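Long-range contact in putative thioesterase (Novosphingobium aromaticivorans, PDB 3CJY), which probably hydrolyses acyl-CoA thioesters, as a calcium-binding member of the acyl-CoA thioesterase family: residues Pro122-Leu136 with Val151-Arg165. Residues are numbered along the deposited sequence; the frame is centred on the assembly and turned at random.
Sequences PPVPQPDNCPPCTTL and VREAGGPEVPSGRTR
Arg152 reaches along the 127-130 turn with its chain extended from CG to NE, which carries the guanidinium to two acceptors on one nitrogen. Arg152 NH1 bonds Pro127 O at 2.9 Å, from above the carbonyl plane, while Cys130 N reaches the same oxygen from the opposite face. Arg152 NH1 also forms a salt bridge with Asp128 OD1 at 3.0 Å, using that oxygen's anti lone pair, the carboxylate and guanidinium planes lying 40° apart. A water joins Asp128 OD1 to Arg152 NH2, which also pairs with Glu150. Replacing Arg152 by an alanine removes the guanidinium, and is likely to leave both Asp128 and Glu150 without this cationic mate and Pro127 O with one donor fewer. Further along, Glu153 bends at chi2 (-73°), bringing OE2 to 3.5 Å from Cys133 CB; OE2 is held by a salt bridge to Arg194 of helix 188-196. Cys133 CB packs on Val151 CG1 at 3.6 Å. At the other end, Pro122 CB sits over the centre of the Arg165 guanidinium, with Arg163 CD on the opposite face and Asp223 taking NE. Backbone bonds Glu153 N to Pro131 O (2.8 Å) and Cys133 N to Val151 O (2.9 Å) complete a single beta bridge, by which a proline-rich loop borders strand 149-153 of the C-terminal hotdog domain.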
loop_
_atom_site.group_PDB
_atom_site.type_symbol
_atom_site.label_atom_id
_atom_site.label_comp_id
_atom_site.label_asym_id
_atom_site.label_seq_id
_atom_site.Cartn_x
_atom_site.Cartn_y
_atom_site.Cartn_z
ATOM N N PRO A 122 -3.118 -10.958 -17.210
ATOM C CA PRO A 122 -3.773 -10.489 -18.433
ATOM C C PRO A 122 -3.192 -11.211 -19.659
ATOM O O PRO A 122 -2.023 -11.597 -19.651
ATOM C CB PRO A 122 -3.436 -8.997 -18.468
ATOM C CG PRO A 122 -2.160 -8.867 -17.646
ATOM C CD PRO A 122 -2.282 -9.917 -16.581
ATOM N N PRO A 123 -4.009 -11.399 -20.706
ATOM C CA PRO A 123 -3.554 -12.170 -21.850
ATOM C C PRO A 123 -2.702 -11.415 -22.849
ATOM O O PRO A 123 -3.032 -11.337 -24.014
ATOM C CB PRO A 123 -4.864 -12.623 -22.489
ATOM C CG PRO A 123 -5.806 -11.599 -22.200
ATOM C CD PRO A 123 -5.430 -11.029 -20.821
ATOM N N VAL A 124 -1.564 -10.950 -22.405
ATOM C CA VAL A 124 -0.667 -10.151 -23.255
ATOM C C VAL A 124 0.215 -11.081 -24.102
ATOM O O VAL A 124 0.392 -12.226 -23.756
ATOM C CB VAL A 124 0.213 -9.211 -22.411
ATOM C CG1 VAL A 124 -0.629 -8.324 -21.495
ATOM C CG2 VAL A 124 1.228 -9.975 -21.563
ATOM N N PRO A 125 0.789 -10.594 -25.211
ATOM C CA PRO A 125 1.717 -11.428 -25.962
ATOM C C PRO A 125 2.949 -11.725 -25.149
ATOM O O PRO A 125 3.276 -10.974 -24.268
ATOM C CB PRO A 125 2.106 -10.547 -27.188
ATOM C CG PRO A 125 1.144 -9.387 -27.173
ATOM C CD PRO A 125 0.735 -9.217 -25.713
ATOM N N GLN A 126 3.590 -12.842 -25.429
ATOM C CA GLN A 126 4.873 -13.186 -24.795
ATOM C C GLN A 126 5.959 -12.159 -25.169
ATOM O O GLN A 126 5.815 -11.448 -26.159
ATOM C CB GLN A 126 5.271 -14.619 -25.150
ATOM C CG GLN A 126 4.420 -15.643 -24.392
ATOM C CD GLN A 126 4.902 -15.836 -22.963
ATOM O OE1 GLN A 126 5.975 -16.424 -22.758
ATOM N NE2 GLN A 126 4.143 -15.320 -21.964
ATOM N N PRO A 127 7.047 -12.092 -24.398
ATOM C CA PRO A 127 8.051 -11.055 -24.617
ATOM C C PRO A 127 8.604 -10.946 -26.015
ATOM O O PRO A 127 8.777 -9.822 -26.521
ATOM C CB PRO A 127 9.148 -11.420 -23.636
ATOM C CG PRO A 127 8.429 -12.099 -22.521
ATOM C CD PRO A 127 7.297 -12.825 -23.135
ATOM N N ASP A 128 8.866 -12.082 -26.655
ATOM C CA ASP A 128 9.491 -12.049 -27.975
ATOM C C ASP A 128 8.499 -11.633 -29.055
ATOM O O ASP A 128 8.863 -11.434 -30.217
ATOM C CB ASP A 128 10.193 -13.370 -28.293
ATOM C CG ASP A 128 11.497 -13.569 -27.456
ATOM O OD1 ASP A 128 12.084 -12.593 -26.889
ATOM O OD2 ASP A 128 11.953 -14.738 -27.405
ATOM N N ASN A 129 7.261 -11.438 -28.663
ATOM C CA ASN A 129 6.212 -10.990 -29.572
ATOM C C ASN A 129 5.823 -9.523 -29.283
ATOM O O ASN A 129 4.829 -9.002 -29.763
ATOM C CB ASN A 129 5.031 -11.914 -29.496
ATOM C CG ASN A 129 5.361 -13.316 -30.022
ATOM O OD1 ASN A 129 6.058 -13.466 -31.042
ATOM N ND2 ASN A 129 4.886 -14.348 -29.309
ATOM N N CYS A 130 6.645 -8.868 -28.494
ATOM C CA CYS A 130 6.419 -7.464 -28.079
ATOM C C CYS A 130 7.575 -6.579 -28.517
ATOM O O CYS A 130 8.726 -6.965 -28.378
ATOM C CB CYS A 130 6.263 -7.362 -26.565
ATOM S SG CYS A 130 4.809 -8.185 -25.926
ATOM N N PRO A 131 7.268 -5.369 -29.036
ATOM C CA PRO A 131 8.301 -4.467 -29.457
ATOM C C PRO A 131 8.976 -3.719 -28.329
ATOM O O PRO A 131 8.396 -3.577 -27.244
ATOM C CB PRO A 131 7.525 -3.468 -30.318
ATOM C CG PRO A 131 6.235 -3.346 -29.599
ATOM C CD PRO A 131 5.941 -4.746 -29.135
ATOM N N PRO A 132 10.217 -3.280 -28.549
ATOM C CA PRO A 132 10.858 -2.440 -27.563
ATOM C C PRO A 132 10.079 -1.156 -27.297
ATOM O O PRO A 132 9.417 -0.578 -28.170
ATOM C CB PRO A 132 12.198 -2.060 -28.223
ATOM C CG PRO A 132 12.398 -3.075 -29.269
ATOM C CD PRO A 132 11.038 -3.416 -29.767
ATOM N N CYS A 133 10.204 -0.715 -26.064
ATOM C CA CYS A 133 9.616 0.531 -25.655
ATOM C C CYS A 133 10.586 1.628 -26.069
ATOM O O CYS A 133 11.723 1.635 -25.619
ATOM C CB CYS A 133 9.434 0.532 -24.144
ATOM S SG CYS A 133 8.955 2.173 -23.605
ATOM N N THR A 134 10.144 2.506 -26.968
ATOM C CA THR A 134 11.006 3.593 -27.491
ATOM C C THR A 134 10.607 4.962 -26.912
ATOM O O THR A 134 11.140 6.005 -27.305
ATOM C CB THR A 134 10.963 3.603 -29.016
ATOM O OG1 THR A 134 9.613 3.747 -29.457
ATOM C CG2 THR A 134 11.520 2.263 -29.571
ATOM N N THR A 135 9.721 4.932 -25.932
ATOM C CA THR A 135 9.164 6.147 -25.344
ATOM C C THR A 135 9.425 6.340 -23.859
ATOM O O THR A 135 8.643 6.966 -23.151
ATOM C CB THR A 135 7.639 6.180 -25.629
ATOM O OG1 THR A 135 6.991 5.018 -25.099
ATOM C CG2 THR A 135 7.363 6.207 -27.110
ATOM N N LEU A 136 10.517 5.800 -23.354
ATOM C CA LEU A 136 10.833 5.993 -21.947
ATOM C C LEU A 136 11.170 7.477 -21.738
ATOM O O LEU A 136 11.649 8.155 -22.622
ATOM C CB LEU A 136 12.008 5.130 -21.487
ATOM C CG LEU A 136 11.742 3.619 -21.428
ATOM C CD1 LEU A 136 13.061 2.891 -21.167
ATOM C CD2 LEU A 136 10.718 3.283 -20.386
ATOM N N VAL A 151 13.141 -3.096 -21.830
ATOM C CA VAL A 151 11.696 -2.830 -21.735
ATOM C C VAL A 151 10.973 -3.034 -23.031
ATOM O O VAL A 151 11.373 -2.500 -24.072
ATOM C CB VAL A 151 11.449 -1.361 -21.239
ATOM C CG1 VAL A 151 9.993 -1.055 -21.006
ATOM C CG2 VAL A 151 12.265 -1.024 -19.970
ATOM N N ARG A 152 9.921 -3.830 -22.976
ATOM C CA ARG A 152 9.082 -4.038 -24.127
ATOM C C ARG A 152 7.621 -3.701 -23.820
ATOM O O ARG A 152 7.154 -3.800 -22.680
ATOM C CB ARG A 152 9.202 -5.461 -24.598
ATOM C CG ARG A 152 10.632 -5.784 -25.032
ATOM C CD ARG A 152 10.750 -7.204 -25.537
ATOM N NE ARG A 152 12.152 -7.527 -25.859
ATOM C CZ ARG A 152 12.553 -8.735 -26.206
ATOM N NH1 ARG A 152 11.683 -9.712 -26.351
ATOM N NH2 ARG A 152 13.831 -8.966 -26.421
ATOM N N GLU A 153 6.908 -3.304 -24.866
ATOM C CA GLU A 153 5.482 -2.925 -24.729
ATOM C C GLU A 153 4.599 -4.160 -24.738
ATOM O O GLU A 153 4.544 -4.864 -25.744
ATOM C CB GLU A 153 5.034 -2.055 -25.895
ATOM C CG GLU A 153 5.770 -0.774 -26.087
ATOM C CD GLU A 153 5.452 0.297 -25.041
ATOM O OE1 GLU A 153 4.493 0.093 -24.257
ATOM O OE2 GLU A 153 6.151 1.356 -25.031
ATOM N N ALA A 154 3.856 -4.401 -23.653
ATOM C CA ALA A 154 3.002 -5.587 -23.582
ATOM C C ALA A 154 1.510 -5.264 -23.717
ATOM O O ALA A 154 0.684 -6.169 -23.705
ATOM C CB ALA A 154 3.241 -6.328 -22.248
ATOM N N GLY A 155 1.171 -3.989 -23.853
ATOM C CA GLY A 155 -0.228 -3.575 -23.775
ATOM C C GLY A 155 -1.098 -3.721 -25.009
ATOM O O GLY A 155 -2.357 -3.714 -24.934
ATOM N N GLY A 156 -0.447 -3.858 -26.155
ATOM C CA GLY A 156 -1.186 -4.000 -27.401
ATOM C C GLY A 156 -1.805 -2.679 -27.821
ATOM O O GLY A 156 -1.697 -1.665 -27.113
ATOM N N PRO A 157 -2.508 -2.702 -28.961
ATOM C CA PRO A 157 -3.083 -1.530 -29.599
ATOM C C PRO A 157 -4.192 -0.884 -28.777
ATOM O O PRO A 157 -4.345 0.338 -28.799
ATOM C CB PRO A 157 -3.638 -2.090 -30.928
ATOM C CG PRO A 157 -3.455 -3.594 -30.875
ATOM C CD PRO A 157 -3.115 -3.943 -29.465
ATOM N N GLU A 158 -4.921 -1.701 -28.029
ATOM C CA GLU A 158 -6.080 -1.236 -27.255
ATOM C C GLU A 158 -5.957 -1.393 -25.734
ATOM O O GLU A 158 -6.893 -1.855 -25.101
ATOM C CB GLU A 158 -7.336 -2.009 -27.710
ATOM N N VAL A 159 -4.826 -1.020 -25.152
ATOM C CA VAL A 159 -4.658 -1.186 -23.689
ATOM C C VAL A 159 -5.756 -0.338 -23.036
ATOM O O VAL A 159 -6.048 0.740 -23.499
ATOM C CB VAL A 159 -3.245 -0.807 -23.210
ATOM C CG1 VAL A 159 -2.978 0.669 -23.445
ATOM C CG2 VAL A 159 -3.037 -1.185 -21.718
ATOM N N PRO A 160 -6.399 -0.858 -21.991
ATOM C CA PRO A 160 -7.473 -0.086 -21.367
ATOM C C PRO A 160 -7.011 1.208 -20.713
ATOM O O PRO A 160 -5.843 1.400 -20.370
ATOM C CB PRO A 160 -8.006 -1.025 -20.291
ATOM C CG PRO A 160 -7.517 -2.417 -20.691
ATOM C CD PRO A 160 -6.245 -2.201 -21.399
ATOM N N SER A 161 -7.997 2.084 -20.554
ATOM C CA SER A 161 -7.802 3.403 -19.947
ATOM C C SER A 161 -7.059 3.345 -18.646
ATOM O O SER A 161 -7.423 2.588 -17.745
ATOM C CB SER A 161 -9.171 4.063 -19.693
ATOM O OG SER A 161 -9.011 5.427 -19.347
ATOM N N GLY A 162 -5.982 4.111 -18.577
ATOM C CA GLY A 162 -5.214 4.224 -17.344
ATOM C C GLY A 162 -4.171 3.148 -17.118
ATOM O O GLY A 162 -3.397 3.224 -16.201
ATOM N N ARG A 163 -4.196 2.131 -17.958
ATOM C CA ARG A 163 -3.261 1.020 -17.853
ATOM C C ARG A 163 -2.015 1.132 -18.718
ATOM O O ARG A 163 -2.034 1.677 -19.829
ATOM C CB ARG A 163 -3.957 -0.320 -18.111
ATOM C CG ARG A 163 -5.155 -0.637 -17.210
ATOM C CD ARG A 163 -5.694 -1.994 -17.462
ATOM N NE ARG A 163 -6.817 -2.313 -16.578
ATOM C CZ ARG A 163 -6.716 -2.891 -15.380
ATOM N NH1 ARG A 163 -5.557 -3.204 -14.862
ATOM N NH2 ARG A 163 -7.813 -3.136 -14.660
ATOM N N THR A 164 -0.955 0.561 -18.173
ATOM C CA THR A 164 0.350 0.409 -18.851
ATOM C C THR A 164 0.881 -0.973 -18.483
ATOM O O THR A 164 0.973 -1.327 -17.294
ATOM C CB THR A 164 1.331 1.513 -18.489
ATOM O OG1 THR A 164 0.847 2.773 -18.991
ATOM C CG2 THR A 164 2.736 1.217 -19.044
ATOM N N ARG A 165 1.156 -1.767 -19.515
ATOM C CA ARG A 165 1.710 -3.123 -19.349
ATOM C C ARG A 165 3.019 -3.255 -20.105
ATOM O O ARG A 165 3.083 -3.070 -21.311
ATOM C CB ARG A 165 0.716 -4.174 -19.788
ATOM C CG ARG A 165 -0.542 -4.174 -18.992
ATOM C CD ARG A 165 -1.657 -5.006 -19.560
ATOM N NE ARG A 165 -2.652 -5.232 -18.529
ATOM C CZ ARG A 165 -3.941 -5.380 -18.746
ATOM N NH1 ARG A 165 -4.408 -5.270 -19.975
ATOM N NH2 ARG A 165 -4.751 -5.605 -17.727
HETATM O O HOH W 1 14.835 -11.628 -27.105
HETATM O O HOH W 2 7.258 2.739 -26.914
#